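PDB 4INQ: oxysterol-binding protein homolog 3 from Saccharomyces cerevisiae, which transfers lipids between membranes through the cytosol, carrying them in a hydrophobic pocket, and binds phosphatidylinositol 4-phosphate. Local coordinates for residues P148-F153 and T165-Q170. Sequence-based numbering, arbitrary orientation.
Sequences PPVFAF and TVTPSQ. With PIF ((2R)-3-{[(S)-hydroxy{[(1R,2R,3R,4R,5S,6R)-2,3,5,6-tetrahydroxy-4-(phosphonooxy)cyclohexyl]oxy}phosphoryl]oxy}propane-1,2-diyl dioctanoate), chain B.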
loop_
_atom_site.group_PDB
_atom_site.type_symbol
_atom_site.label_atom_id
_atom_site.label_comp_id
_atom_site.label_asym_id
_atom_site.label_seq_id
_atom_site.Cartn_x
_atom_site.Cartn_y
_atom_site.Cartn_z
ATOM N N PRO A 148 -16.169 4.742 -7.812
ATOM C CA PRO A 148 -14.732 4.628 -8.067
ATOM C C PRO A 148 -14.185 3.575 -7.115
ATOM O O PRO A 148 -14.873 3.158 -6.183
ATOM C CB PRO A 148 -14.221 6.014 -7.724
ATOM C CG PRO A 148 -15.065 6.361 -6.531
ATOM C CD PRO A 148 -16.456 5.932 -6.989
ATOM N N PRO A 149 -12.952 3.114 -7.347
ATOM C CA PRO A 149 -12.371 2.107 -6.457
ATOM C C PRO A 149 -11.994 2.715 -5.101
ATOM O O PRO A 149 -11.228 3.681 -5.036
ATOM C CB PRO A 149 -11.152 1.629 -7.239
ATOM C CG PRO A 149 -10.736 2.864 -7.986
ATOM C CD PRO A 149 -12.060 3.383 -8.489
ATOM N N VAL A 150 -12.539 2.157 -4.024
ATOM C CA VAL A 150 -12.234 2.639 -2.682
ATOM C C VAL A 150 -11.795 1.487 -1.782
ATOM O O VAL A 150 -12.511 0.500 -1.637
ATOM C CB VAL A 150 -13.454 3.333 -2.036
ATOM C CG1 VAL A 150 -13.092 3.834 -0.651
ATOM C CG2 VAL A 150 -13.907 4.492 -2.900
ATOM N N PHE A 151 -10.622 1.635 -1.172
ATOM C CA PHE A 151 -10.055 0.623 -0.281
ATOM C C PHE A 151 -9.980 1.146 1.153
ATOM O O PHE A 151 -9.551 2.270 1.391
ATOM C CB PHE A 151 -8.657 0.250 -0.766
ATOM C CG PHE A 151 -8.613 -0.161 -2.213
ATOM C CD1 PHE A 151 -9.074 -1.411 -2.609
ATOM C CD2 PHE A 151 -8.129 0.711 -3.185
ATOM C CE1 PHE A 151 -9.053 -1.794 -3.955
ATOM C CE2 PHE A 151 -8.102 0.344 -4.532
ATOM C CZ PHE A 151 -8.567 -0.917 -4.918
ATOM N N ALA A 152 -10.394 0.323 2.104
ATOM C CA ALA A 152 -10.381 0.726 3.509
ATOM C C ALA A 152 -9.447 -0.160 4.319
ATOM O O ALA A 152 -9.526 -1.385 4.234
ATOM C CB ALA A 152 -11.801 0.660 4.087
ATOM N N PHE A 153 -8.577 0.474 5.103
ATOM C CA PHE A 153 -7.601 -0.213 5.948
ATOM C C PHE A 153 -7.692 0.179 7.426
ATOM O O PHE A 153 -7.980 1.322 7.757
ATOM C CB PHE A 153 -6.179 0.109 5.489
ATOM C CG PHE A 153 -5.846 -0.405 4.122
ATOM C CD1 PHE A 153 -6.478 0.111 2.995
ATOM C CD2 PHE A 153 -4.892 -1.405 3.959
ATOM C CE1 PHE A 153 -6.161 -0.369 1.706
ATOM C CE2 PHE A 153 -4.565 -1.892 2.681
ATOM C CZ PHE A 153 -5.200 -1.374 1.556
ATOM N N THR A 165 -8.809 5.349 4.235
ATOM C CA THR A 165 -9.803 5.154 3.188
ATOM C C THR A 165 -9.123 5.758 1.966
ATOM O O THR A 165 -9.018 6.976 1.837
ATOM C CB THR A 165 -11.118 5.900 3.501
ATOM O OG1 THR A 165 -11.718 5.334 4.675
ATOM C CG2 THR A 165 -12.096 5.768 2.338
ATOM N N VAL A 166 -8.648 4.901 1.073
ATOM C CA VAL A 166 -7.923 5.382 -0.086
ATOM C C VAL A 166 -8.480 5.012 -1.450
ATOM O O VAL A 166 -9.056 3.936 -1.653
ATOM C CB VAL A 166 -6.450 4.913 -0.022
ATOM C CG1 VAL A 166 -6.391 3.396 -0.088
ATOM C CG2 VAL A 166 -5.647 5.532 -1.148
ATOM N N THR A 167 -8.286 5.936 -2.380
ATOM C CA THR A 167 -8.708 5.770 -3.753
ATOM C C THR A 167 -7.514 6.119 -4.633
ATOM O O THR A 167 -7.220 7.290 -4.854
ATOM C CB THR A 167 -9.876 6.709 -4.090
ATOM O OG1 THR A 167 -11.017 6.352 -3.300
ATOM C CG2 THR A 167 -10.225 6.615 -5.566
ATOM N N PRO A 168 -6.789 5.103 -5.121
ATOM C CA PRO A 168 -5.630 5.353 -5.979
ATOM C C PRO A 168 -6.095 5.980 -7.291
ATOM O O PRO A 168 -7.017 5.478 -7.929
ATOM C CB PRO A 168 -5.051 3.956 -6.191
ATOM C CG PRO A 168 -5.469 3.215 -4.948
ATOM C CD PRO A 168 -6.890 3.671 -4.785
ATOM N N SER A 169 -5.459 7.077 -7.685
ATOM C CA SER A 169 -5.819 7.754 -8.928
ATOM C C SER A 169 -4.585 7.993 -9.785
ATOM O O SER A 169 -3.513 8.308 -9.270
ATOM C CB SER A 169 -6.498 9.091 -8.628
ATOM O OG SER A 169 -5.613 9.974 -7.968
ATOM N N GLN A 170 -4.745 7.842 -11.096
ATOM C CA GLN A 170 -3.643 8.044 -12.032
ATOM C C GLN A 170 -4.071 9.009 -13.129
ATOM O O GLN A 170 -5.225 8.997 -13.566
ATOM C CB GLN A 170 -3.226 6.710 -12.666
ATOM C CG GLN A 170 -3.060 5.572 -11.672
ATOM C CD GLN A 170 -4.388 4.985 -11.222
ATOM O OE1 GLN A 170 -4.534 4.577 -10.074
ATOM N NE2 GLN A 170 -5.354 4.923 -12.133
HETATM C C1 PIF B . -10.117 -4.608 -14.229
HETATM O O1 PIF B . -8.800 -4.295 -13.774
HETATM P P1 PIF B . -7.535 -3.966 -14.726
HETATM C C2 PIF B . -10.727 -3.423 -15.059
HETATM O O2 PIF B . -10.792 -2.241 -14.232
HETATM C C3 PIF B . -12.165 -3.832 -15.532
HETATM O O3 PIF B . -12.763 -2.778 -16.294
HETATM C C4 PIF B . -13.071 -4.164 -14.318
HETATM O O4 PIF B . -14.361 -4.582 -14.755
HETATM P P4 PIF B . -15.620 -3.634 -15.024
HETATM C C5 PIF B . -12.452 -5.288 -13.485
HETATM O O5 PIF B . -13.289 -5.566 -12.376
HETATM C C6 PIF B . -11.037 -4.912 -13.002
HETATM O O6 PIF B . -10.522 -5.980 -12.228
HETATM C C7 PIF B . -6.959 -1.372 -15.415
HETATM C C8 PIF B . -6.575 -0.020 -14.719
HETATM C C9 PIF B . -5.496 -0.171 -13.633
HETATM C C10 PIF B . -4.991 1.116 -11.692
HETATM C C11 PIF B . -3.534 1.199 -11.180
HETATM O O11 PIF B . -7.688 -4.371 -16.135
HETATM C C12 PIF B . -3.454 1.188 -9.650
HETATM O O12 PIF B . -6.281 -4.699 -14.031
HETATM C C13 PIF B . -2.015 1.398 -9.162
HETATM O O13 PIF B . -7.160 -2.406 -14.455
HETATM C C14 PIF B . -1.961 1.562 -7.634
HETATM O O14 PIF B . -6.192 0.927 -15.808
HETATM C C15 PIF B . -0.665 2.249 -7.185
HETATM O O15 PIF B . -5.228 1.122 -13.056
HETATM C C16 PIF B . -0.860 3.113 -5.927
HETATM O O16 PIF B . -5.930 1.052 -10.886
HETATM C C17 PIF B . -0.353 4.557 -6.124
HETATM O O17 PIF B . -7.342 2.771 -15.109
HETATM C C18 PIF B . -6.376 2.300 -15.705
HETATM C C19 PIF B . -5.372 3.266 -16.319
HETATM C C20 PIF B . -4.370 3.750 -15.271
HETATM C C21 PIF B . -2.941 3.283 -15.599
HETATM C C22 PIF B . -2.051 3.441 -14.531
HETATM C C23 PIF B . -1.145 2.464 -14.084
HETATM C C24 PIF B . -0.283 2.590 -12.979
HETATM C C25 PIF B . 0.593 1.495 -12.938
HETATM O O41 PIF B . -16.907 -4.336 -14.403
HETATM O O42 PIF B . -15.729 -3.384 -16.496
HETATM O O43 PIF B . -15.411 -2.275 -14.148
#
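Phe151 and Pro168 meet at about a right angle: the proline CD comes in at the edge of the phenylalanine ring, near its plane, and stands 3.5 Å from CE2. With CG anti to its own carbonyl carbon (chi1 -53°), Phe151 extends its ring along the strand to this proline. Val166, the direct partner of Phe151 on the same face, sets CG1 3.9 Å from Phe151 CB, and the same methyl obliquely approaches the Phe153 ring. Its branching thus serves both aromatics on this buried face, which Ile71 and Leu72 of helix 71-76 cover over Phe151.

The backbones clasp Phe151 and Val166 as an antiparallel hydrogen-bonded pair: Phe151 N reaches Val166 O at 2.8 Å, almost straight at 176°, and Val166 N returns to Phe151 O. On the other face, Val150 CG1 lies 3.7 Å from Thr165 CG2, while Thr165 OG1 is bound by Trp372 N. Pro149 and Pro168 would pair next, but neither has an N-H; Thr167 CG2 instead crowds Pro149 O.

Farther along strand 160-172, Gln170 packs against both acyl chains of the phosphoinositide. The arrangement is an antiparallel beta hairpin, strands 150-157 and 160-172, helping wall the lipid-binding pocket of the OSBP-related domain.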